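Local coordinates for potential RNA-dependent RNA polymerase (Human picobirnavirus, PDB 5I61), which probably catalyses RNA-templated synthesis of RNA from ribonucleoside triphosphates, serving both transcription and replication of the viral genome, at residues 77-82 with 428-433; 124-129 with 288-293; 143-148 with 176-181. All coordinates share one frame; numbering follows the deposited sequence.

Contact 1 of 3, residues 77-82 with 428-433; sequences GPMSVM and MQERYY
Met79 and Met428, both selenomethionines, lie at the centre of a contact between the loop 77-82 and the segment 428-433, whose first two residues form a short, weakly bonded antiparallel pairing with strand 34-35. In the right-hand fold of RNA-dependent RNA polymerases this ties N-terminal chain to a segment beyond the palm sheet, probably near the base of the thumb.

The selenomethionines pack partly on backbone carbonyls. Met428 lays CG against Gly77 O at 3.5 Å; a turn at its chi2 (-83°) then carries SE over Pro78 and makes the apolar contact, CE to Pro78 CD at 4.3 Å. Gly77 itself has backbone angles (phi 162°, psi -159°) that call for glycine. Met79 reaches the other way, with CG 3.7 Å from Met428 O.

Around the polar groups, Glu430 CG lies 3.6 Å from Met79 O. Beyond CG the glutamate is extended, and its side chain crosses that of Met79 at about a right angle, with Met79 CE near Glu430 OE1. The other carboxylate oxygen, OE2, is engaged by Gly188 N in a weak hydrogen bond and by Arg187 in a long, weak ion pair. Ser80 approaches with its carbon: CB is 3.3 Å from Glu430 O and equally near Gln429 O, while OG turns to hydrogen bonds with Glu32 O and Tyr34 N.

Direct hydrogen bonds between the segments are lacking, and a water supplies the polar link. It accepts from Met79 N at 2.9 Å, donates weakly to Ser80 OG, and donates to Gln429 O at 2.6 Å.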
loop_
_atom_site.group_PDB
_atom_site.type_symbol
_atom_site.label_atom_id
_atom_site.label_comp_id
_atom_site.label_asym_id
_atom_site.label_seq_id
_atom_site.Cartn_x
_atom_site.Cartn_y
_atom_site.Cartn_z
ATOM N N GLY B 77 18.329 -2.197 3.762
ATOM C CA GLY B 77 19.302 -1.560 2.912
ATOM C C GLY B 77 18.710 -0.321 2.303
ATOM O O GLY B 77 17.749 0.238 2.822
ATOM N N PRO B 78 19.285 0.132 1.188
ATOM C CA PRO B 78 18.822 1.371 0.549
ATOM C C PRO B 78 17.369 1.294 0.092
ATOM O O PRO B 78 16.850 0.222 -0.227
ATOM C CB PRO B 78 19.757 1.512 -0.657
ATOM C CG PRO B 78 20.980 0.702 -0.307
ATOM C CD PRO B 78 20.541 -0.390 0.604
HETATM N N MSE B 79 16.707 2.448 0.037
HETATM C CA MSE B 79 15.455 2.458 -0.706
HETATM C C MSE B 79 15.337 3.619 -1.685
HETATM O O MSE B 79 14.268 3.837 -2.258
HETATM C CB MSE B 79 14.238 2.435 0.235
HETATM C CG MSE B 79 14.319 3.192 1.563
HETATM SE SE MSE B 79 12.835 2.595 2.811
HETATM C CE MSE B 79 11.335 2.478 1.546
ATOM N N SER B 80 16.434 4.335 -1.897
ATOM C CA SER B 80 16.409 5.585 -2.639
ATOM C C SER B 80 16.939 5.447 -4.060
ATOM O O SER B 80 16.844 6.401 -4.836
ATOM C CB SER B 80 17.216 6.646 -1.895
ATOM O OG SER B 80 18.571 6.281 -1.868
ATOM N N VAL B 81 17.469 4.284 -4.419
ATOM C CA VAL B 81 18.149 4.086 -5.694
ATOM C C VAL B 81 17.096 3.822 -6.768
ATOM O O VAL B 81 16.483 2.754 -6.790
ATOM C CB VAL B 81 19.166 2.941 -5.589
ATOM C CG1 VAL B 81 19.777 2.608 -6.935
ATOM C CG2 VAL B 81 20.255 3.319 -4.559
HETATM N N MSE B 82 16.898 4.796 -7.670
HETATM C CA MSE B 82 15.957 4.668 -8.780
HETATM C C MSE B 82 16.695 4.378 -10.074
HETATM O O MSE B 82 17.452 5.235 -10.564
HETATM C CB MSE B 82 15.111 5.945 -8.948
HETATM C CG MSE B 82 13.955 5.770 -9.934
HETATM SE SE MSE B 82 12.833 7.369 -10.265
HETATM C CE MSE B 82 14.036 8.424 -11.412
HETATM N N MSE B 428 18.019 4.561 6.615
HETATM C CA MSE B 428 17.908 4.712 5.145
HETATM C C MSE B 428 16.586 5.279 4.615
HETATM O O MSE B 428 15.536 4.629 4.714
HETATM C CB MSE B 428 18.102 3.356 4.481
HETATM C CG MSE B 428 19.432 2.672 4.775
HETATM SE SE MSE B 428 20.813 3.342 3.603
HETATM C CE MSE B 428 22.070 1.915 3.897
ATOM N N GLN B 429 16.630 6.450 3.994
ATOM C CA GLN B 429 15.417 7.060 3.484
ATOM C C GLN B 429 15.347 6.969 1.965
ATOM O O GLN B 429 16.348 6.767 1.272
ATOM C CB GLN B 429 15.293 8.521 3.930
ATOM C CG GLN B 429 16.525 9.377 3.758
ATOM C CD GLN B 429 16.274 10.786 4.306
ATOM O OE1 GLN B 429 15.179 11.073 4.825
ATOM N NE2 GLN B 429 17.261 11.677 4.161
ATOM N N GLU B 430 14.124 7.110 1.466
ATOM C CA GLU B 430 13.870 7.110 0.033
ATOM C C GLU B 430 14.194 8.448 -0.619
ATOM O O GLU B 430 14.508 8.481 -1.810
ATOM C CB GLU B 430 12.416 6.759 -0.213
ATOM C CG GLU B 430 12.053 6.558 -1.641
ATOM C CD GLU B 430 10.630 6.083 -1.761
ATOM O OE1 GLU B 430 10.107 5.536 -0.750
ATOM O OE2 GLU B 430 10.047 6.251 -2.851
ATOM N N ARG B 431 14.127 9.551 0.125
ATOM C CA ARG B 431 14.403 10.870 -0.422
ATOM C C ARG B 431 15.448 11.610 0.387
ATOM O O ARG B 431 15.611 11.396 1.590
ATOM C CB ARG B 431 13.173 11.768 -0.457
ATOM C CG ARG B 431 11.880 11.068 -0.551
ATOM C CD ARG B 431 11.176 11.649 -1.706
ATOM N NE ARG B 431 9.860 11.064 -1.882
ATOM C CZ ARG B 431 9.086 11.314 -2.939
ATOM N NH1 ARG B 431 9.541 12.130 -3.894
ATOM N NH2 ARG B 431 7.882 10.741 -3.026
ATOM N N TYR B 432 16.094 12.561 -0.280
ATOM C CA TYR B 432 17.075 13.418 0.369
ATOM C C TYR B 432 16.377 14.607 1.019
ATOM O O TYR B 432 15.575 15.286 0.371
ATOM C CB TYR B 432 18.121 13.907 -0.631
ATOM C CG TYR B 432 19.225 14.677 0.048
ATOM C CD1 TYR B 432 19.646 15.922 -0.438
ATOM C CD2 TYR B 432 19.818 14.173 1.218
ATOM C CE1 TYR B 432 20.657 16.619 0.194
ATOM C CE2 TYR B 432 20.823 14.858 1.860
ATOM C CZ TYR B 432 21.241 16.082 1.346
ATOM O OH TYR B 432 22.240 16.778 1.984
ATOM N N TYR B 433 16.667 14.834 2.304
ATOM C CA TYR B 433 16.320 16.068 3.010
ATOM C C TYR B 433 17.619 16.706 3.482
ATOM O O TYR B 433 18.221 16.255 4.464
ATOM C CB TYR B 433 15.377 15.813 4.180
ATOM C CG TYR B 433 14.069 15.219 3.743
ATOM C CD1 TYR B 433 13.680 13.957 4.173
ATOM C CD2 TYR B 433 13.231 15.912 2.868
ATOM C CE1 TYR B 433 12.498 13.406 3.763
ATOM C CE2 TYR B 433 12.043 15.366 2.449
ATOM C CZ TYR B 433 11.680 14.110 2.902
ATOM O OH TYR B 433 10.494 13.550 2.494
HETATM O O HOH W 1 18.131 4.824 1.034
#

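Contact 2 of 3, residues 124-129 with 288-293; sequences LRLRSE and QEAVDW
Glu289, in the first turn of helix 288-296, meets Arg125 of the loop that precedes helix 129-135. Its OE2 forms a salt bridge with Arg125 NH2 at 2.9 Å. That nitrogen sits well above the carboxylate plane, which leaves OE1 at a similar 3.0 Å from NH2. With the guanidinium and carboxylate planes 53° apart and Arg125 NE 3.9 Å from Glu289 OE2, the pair is not a flat two-nitrogen one. Arg125 gets there by folding back on itself at chi2 and chi3 (-54° and -42°), and its other terminal nitrogen, NH1, hydrogen-bonds to Thr286 O just ahead of the helix.

Ala290 follows at the closest backbone approach, its CA 6.8 Å from Leu126 CA. Its methyl group has two neighbours: Arg125 NH1 at the guanidinium edge, and Leu126 CD1 at 3.9 Å. That same leucine branch rests 3.7 Å from Ala290 CA, packing on the helix surface itself.

One turn beyond Glu289, Trp293 donates its backbone N to Glu289 O. The indole meets the second branch of Leu126, CD2, at 4.0 Å from Trp293 CD1, so the leucine straddles the step from Ala290 to Trp293. The indole also packs against helix 208-228: NE1 bonds to Arg213 O, and Tyr218 makes an edge-to-face pair with it.

The chemistry thus grades from a charge pair at the exposed Glu289 to an apolar contact with the buried Ala290 and Trp293. Solvent at Glu289 would probably screen the ion pair, while Leu126 rests on the helix by apolar packing.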
loop_
_atom_site.group_PDB
_atom_site.type_symbol
_atom_site.label_atom_id
_atom_site.label_comp_id
_atom_site.label_asym_id
_atom_site.label_seq_id
_atom_site.Cartn_x
_atom_site.Cartn_y
_atom_site.Cartn_z
ATOM N N LEU B 124 -24.332 2.030 -1.549
ATOM C CA LEU B 124 -23.554 3.222 -1.815
ATOM C C LEU B 124 -24.198 4.070 -2.897
ATOM O O LEU B 124 -24.763 3.555 -3.866
ATOM C CB LEU B 124 -22.139 2.853 -2.245
ATOM C CG LEU B 124 -21.485 1.886 -1.275
ATOM C CD1 LEU B 124 -20.085 1.570 -1.793
ATOM C CD2 LEU B 124 -21.465 2.474 0.135
ATOM N N ARG B 125 -24.093 5.379 -2.714
ATOM C CA ARG B 125 -24.400 6.384 -3.707
ATOM C C ARG B 125 -23.094 7.088 -4.061
ATOM O O ARG B 125 -22.199 7.206 -3.225
ATOM C CB ARG B 125 -25.447 7.419 -3.178
ATOM C CG ARG B 125 -26.928 7.066 -3.408
ATOM C CD ARG B 125 -27.169 6.779 -4.887
ATOM N NE ARG B 125 -26.446 7.749 -5.705
ATOM C CZ ARG B 125 -25.566 7.486 -6.673
ATOM N NH1 ARG B 125 -25.223 6.192 -6.980
ATOM N NH2 ARG B 125 -25.001 8.496 -7.316
ATOM N N LEU B 126 -22.975 7.571 -5.292
ATOM C CA LEU B 126 -21.802 8.365 -5.624
ATOM C C LEU B 126 -21.833 9.674 -4.856
ATOM O O LEU B 126 -22.885 10.293 -4.664
ATOM C CB LEU B 126 -21.705 8.640 -7.129
ATOM C CG LEU B 126 -21.138 7.597 -8.104
ATOM C CD1 LEU B 126 -22.014 6.370 -8.210
ATOM C CD2 LEU B 126 -20.954 8.217 -9.494
ATOM N N ARG B 127 -20.666 10.069 -4.380
ATOM C CA ARG B 127 -20.470 11.387 -3.810
ATOM C C ARG B 127 -20.242 12.390 -4.943
ATOM O O ARG B 127 -19.624 12.058 -5.960
ATOM C CB ARG B 127 -19.285 11.322 -2.857
ATOM C CG ARG B 127 -18.654 12.633 -2.461
ATOM C CD ARG B 127 -17.529 12.336 -1.474
ATOM N NE ARG B 127 -18.083 11.983 -0.164
ATOM C CZ ARG B 127 -17.362 11.546 0.870
ATOM N NH1 ARG B 127 -16.041 11.393 0.752
ATOM N NH2 ARG B 127 -17.967 11.278 2.020
ATOM N N SER B 128 -20.766 13.607 -4.781
ATOM C CA SER B 128 -20.660 14.610 -5.837
ATOM C C SER B 128 -19.198 14.939 -6.139
ATOM O O SER B 128 -18.310 14.782 -5.293
ATOM C CB SER B 128 -21.387 15.894 -5.437
ATOM O OG SER B 128 -20.564 16.621 -4.530
ATOM N N GLU B 129 -18.957 15.414 -7.366
ATOM C CA GLU B 129 -17.621 15.876 -7.747
ATOM C C GLU B 129 -17.052 16.823 -6.710
ATOM O O GLU B 129 -15.902 16.678 -6.274
ATOM C CB GLU B 129 -17.681 16.581 -9.093
ATOM C CG GLU B 129 -17.051 15.834 -10.191
ATOM C CD GLU B 129 -17.393 16.435 -11.512
ATOM O OE1 GLU B 129 -18.200 17.383 -11.525
ATOM O OE2 GLU B 129 -16.868 15.959 -12.535
ATOM N N GLN B 288 -28.786 5.022 -11.032
ATOM C CA GLN B 288 -28.422 4.982 -12.445
ATOM C C GLN B 288 -27.001 5.494 -12.666
ATOM O O GLN B 288 -26.251 4.924 -13.469
ATOM C CB GLN B 288 -29.437 5.771 -13.278
ATOM C CG GLN B 288 -29.532 5.331 -14.749
ATOM C CD GLN B 288 -29.675 3.807 -14.946
ATOM O OE1 GLN B 288 -30.503 3.147 -14.315
ATOM N NE2 GLN B 288 -28.851 3.254 -15.837
ATOM N N GLU B 289 -26.602 6.543 -11.939
ATOM C CA GLU B 289 -25.228 7.038 -12.033
ATOM C C GLU B 289 -24.205 5.948 -11.741
ATOM O O GLU B 289 -23.138 5.920 -12.364
ATOM C CB GLU B 289 -25.006 8.201 -11.077
ATOM C CG GLU B 289 -26.209 9.069 -10.851
ATOM C CD GLU B 289 -26.012 9.971 -9.651
ATOM O OE1 GLU B 289 -24.895 10.579 -9.533
ATOM O OE2 GLU B 289 -26.955 10.052 -8.810
ATOM N N ALA B 290 -24.505 5.051 -10.783
ATOM C CA ALA B 290 -23.597 3.951 -10.461
ATOM C C ALA B 290 -23.458 2.990 -11.634
ATOM O O ALA B 290 -22.348 2.513 -11.926
ATOM C CB ALA B 290 -24.085 3.196 -9.225
ATOM N N VAL B 291 -24.579 2.688 -12.308
ATOM C CA VAL B 291 -24.533 1.841 -13.495
ATOM C C VAL B 291 -23.651 2.501 -14.540
ATOM O O VAL B 291 -22.780 1.860 -15.137
ATOM C CB VAL B 291 -25.961 1.563 -14.021
ATOM C CG1 VAL B 291 -25.940 1.003 -15.447
ATOM C CG2 VAL B 291 -26.714 0.600 -13.093
ATOM N N ASP B 292 -23.816 3.813 -14.719
ATOM C CA ASP B 292 -22.954 4.568 -15.615
ATOM C C ASP B 292 -21.490 4.483 -15.178
ATOM O O ASP B 292 -20.592 4.258 -16.005
ATOM C CB ASP B 292 -23.433 6.015 -15.643
ATOM C CG ASP B 292 -22.576 6.881 -16.538
ATOM O OD1 ASP B 292 -22.321 6.440 -17.676
ATOM O OD2 ASP B 292 -22.144 7.987 -16.119
ATOM N N TRP B 293 -21.237 4.648 -13.871
ATOM C CA TRP B 293 -19.878 4.586 -13.354
ATOM C C TRP B 293 -19.246 3.223 -13.641
ATOM O O TRP B 293 -18.098 3.152 -14.110
ATOM C CB TRP B 293 -19.899 4.906 -11.854
ATOM C CG TRP B 293 -18.554 4.988 -11.182
ATOM C CD1 TRP B 293 -17.829 6.116 -10.938
ATOM C CD2 TRP B 293 -17.797 3.893 -10.631
ATOM N NE1 TRP B 293 -16.659 5.796 -10.289
ATOM C CE2 TRP B 293 -16.617 4.439 -10.084
ATOM C CE3 TRP B 293 -18.012 2.509 -10.536
ATOM C CZ2 TRP B 293 -15.632 3.648 -9.469
ATOM C CZ3 TRP B 293 -17.043 1.715 -9.908
ATOM C CH2 TRP B 293 -15.858 2.296 -9.383
#

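Contact 3 of 3, residues 143-148 with 176-181; sequences GSPYFS and REWSGA
The first strand residues of 176-189, part of the mixed sheet that probably belongs to the fingers, receive the loop 143-148 through Pro145, which has a cis peptide bond before it and packs against one face of Trp178. Pro145 CG stands 3.6 Å from the centroid of the indole five-membered ring, only 14° off its normal, a CH-pi contact. Trp178 CG lies beside its backbone N (chi1 -56°), which turns the indole toward Pro145. Arg176 NE lies over the opposite face, toward its rim, so the indole has a partner on each face. Pro145 CG also sits over the centre of the adjacent Tyr146 ring.

Tyr146 and Trp178 meet obliquely, their planes 76° apart. A water in the plane of the indole edge joins them, accepting from Tyr146 OH at 2.7 Å and from Trp178 NE1 at 3.1 Å.

At the other end, a second water accepts from Ser144 N at 2.7 Å and donates to Ala181 O at 2.6 Å. Ser144 OG adds a weak hydrogen bond to Ala181 O, 3.4 Å long.

Beyond the loop, Tyr146 makes a cation-pi contact with Lys156 of helix 150-157. Strand 168-173 pairs with the Trp178 strand, while Tyr11 of helix 5-11 packs on Ala181.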
loop_
_atom_site.group_PDB
_atom_site.type_symbol
_atom_site.label_atom_id
_atom_site.label_comp_id
_atom_site.label_asym_id
_atom_site.label_seq_id
_atom_site.Cartn_x
_atom_site.Cartn_y
_atom_site.Cartn_z
ATOM N N GLY B 143 -1.342 15.030 -12.551
ATOM C CA GLY B 143 -1.147 14.155 -13.689
ATOM C C GLY B 143 -1.616 14.838 -14.961
ATOM O O GLY B 143 -1.654 16.068 -15.073
ATOM N N SER B 144 -1.979 14.036 -15.940
ATOM C CA SER B 144 -2.341 14.630 -17.214
ATOM C C SER B 144 -3.682 15.343 -17.030
ATOM O O SER B 144 -4.554 14.848 -16.308
ATOM C CB SER B 144 -2.392 13.572 -18.316
ATOM O OG SER B 144 -3.619 12.895 -18.319
ATOM N N PRO B 145 -3.847 16.520 -17.666
ATOM C CA PRO B 145 -2.862 17.101 -18.578
ATOM C C PRO B 145 -1.917 18.150 -17.993
ATOM O O PRO B 145 -0.930 18.482 -18.674
ATOM C CB PRO B 145 -3.747 17.758 -19.623
ATOM C CG PRO B 145 -4.874 18.347 -18.757
ATOM C CD PRO B 145 -5.145 17.232 -17.744
ATOM N N TYR B 146 -2.200 18.671 -16.791
ATOM C CA TYR B 146 -1.474 19.845 -16.314
ATOM C C TYR B 146 -0.187 19.515 -15.574
ATOM O O TYR B 146 0.735 20.328 -15.592
ATOM C CB TYR B 146 -2.370 20.695 -15.410
ATOM C CG TYR B 146 -3.614 21.109 -16.128
ATOM C CD1 TYR B 146 -3.546 21.916 -17.251
ATOM C CD2 TYR B 146 -4.859 20.683 -15.707
ATOM C CE1 TYR B 146 -4.690 22.281 -17.945
ATOM C CE2 TYR B 146 -6.006 21.063 -16.386
ATOM C CZ TYR B 146 -5.916 21.860 -17.506
ATOM O OH TYR B 146 -7.058 22.225 -18.195
ATOM N N PHE B 147 -0.101 18.362 -14.919
ATOM C CA PHE B 147 1.074 17.990 -14.126
ATOM C C PHE B 147 1.453 19.105 -13.152
ATOM O O PHE B 147 2.589 19.574 -13.121
ATOM C CB PHE B 147 2.260 17.632 -15.025
ATOM C CG PHE B 147 3.212 16.647 -14.400
ATOM C CD1 PHE B 147 2.805 15.333 -14.154
ATOM C CD2 PHE B 147 4.511 17.028 -14.040
ATOM C CE1 PHE B 147 3.675 14.413 -13.558
ATOM C CE2 PHE B 147 5.387 16.110 -13.452
ATOM C CZ PHE B 147 4.969 14.800 -13.211
ATOM N N SER B 148 0.461 19.527 -12.362
ATOM C CA SER B 148 0.546 20.620 -11.397
ATOM C C SER B 148 -0.015 20.166 -10.053
ATOM O O SER B 148 -0.411 19.010 -9.874
ATOM C CB SER B 148 -0.235 21.850 -11.882
ATOM O OG SER B 148 0.148 22.171 -13.197
ATOM N N ARG B 176 -13.497 21.291 -22.045
ATOM C CA ARG B 176 -12.397 20.967 -22.960
ATOM C C ARG B 176 -12.086 19.476 -22.900
ATOM O O ARG B 176 -12.041 18.893 -21.815
ATOM C CB ARG B 176 -11.136 21.776 -22.620
ATOM C CG ARG B 176 -9.950 21.605 -23.591
ATOM C CD ARG B 176 -8.840 22.619 -23.291
ATOM N NE ARG B 176 -7.628 22.354 -24.069
ATOM C CZ ARG B 176 -6.571 23.164 -24.128
ATOM N NH1 ARG B 176 -6.569 24.314 -23.455
ATOM N NH2 ARG B 176 -5.510 22.826 -24.868
ATOM N N GLU B 177 -11.875 18.866 -24.059
ATOM C CA GLU B 177 -11.478 17.464 -24.164
ATOM C C GLU B 177 -9.957 17.305 -24.180
ATOM O O GLU B 177 -9.258 17.948 -24.969
ATOM C CB GLU B 177 -12.069 16.830 -25.426
ATOM C CG GLU B 177 -11.418 15.495 -25.819
ATOM C CD GLU B 177 -12.350 14.592 -26.663
ATOM O OE1 GLU B 177 -11.891 13.509 -27.122
ATOM O OE2 GLU B 177 -13.549 14.953 -26.840
ATOM N N TRP B 178 -9.452 16.445 -23.314
ATOM C CA TRP B 178 -8.071 16.001 -23.370
ATOM C C TRP B 178 -8.031 14.492 -23.548
ATOM O O TRP B 178 -9.025 13.781 -23.364
ATOM C CB TRP B 178 -7.313 16.359 -22.106
ATOM C CG TRP B 178 -7.305 17.778 -21.738
ATOM C CD1 TRP B 178 -8.246 18.436 -20.998
ATOM C CD2 TRP B 178 -6.268 18.723 -22.008
ATOM N NE1 TRP B 178 -7.872 19.743 -20.811
ATOM C CE2 TRP B 178 -6.654 19.946 -21.412
ATOM C CE3 TRP B 178 -5.055 18.661 -22.698
ATOM C CZ2 TRP B 178 -5.866 21.105 -21.495
ATOM C CZ3 TRP B 178 -4.275 19.805 -22.765
ATOM C CH2 TRP B 178 -4.687 21.009 -22.169
ATOM N N SER B 179 -6.866 13.980 -23.891
ATOM C CA SER B 179 -6.685 12.540 -23.912
ATOM C C SER B 179 -5.902 12.149 -22.659
ATOM O O SER B 179 -4.888 12.777 -22.333
ATOM C CB SER B 179 -5.968 12.105 -25.189
ATOM O OG SER B 179 -6.411 10.815 -25.579
ATOM N N GLY B 180 -6.379 11.131 -21.951
ATOM C CA GLY B 180 -5.800 10.779 -20.661
ATOM C C GLY B 180 -4.730 9.697 -20.725
ATOM O O GLY B 180 -4.812 8.749 -21.512
ATOM N N ALA B 181 -3.705 9.864 -19.884
ATOM C CA ALA B 181 -2.688 8.833 -19.695
ATOM C C ALA B 181 -2.158 8.916 -18.273
ATOM O O ALA B 181 -1.973 10.010 -17.740
ATOM C CB ALA B 181 -1.521 8.972 -20.701
HETATM O O HOH W 2 -1.693 11.368 -15.552
HETATM O O HOH W 3 -9.557 21.651 -19.042
#

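Overall arrangement
Along the chain the three contacts are concentric: 143-148 with 176-181 falls within the span bridged by contact 2, and that in turn within the span of contact 1. In space they are separate. Contacts 1 and 2 lie on opposite sides of the chain's centre, their centres about 40 Å apart; contact 3 is about 30 Å from contact 1 and about 23 Å from contact 2, centre to centre. Strand 176-189 starts in contact 3 and touches Glu430 of contact 1 through Trp186. Contact 1 joins chain on both sides of the sheet of strands 257-261, 355-357, 360-363 and 390-392, probably the palm; contact 2 joins a loop before it to a helix set between its strands.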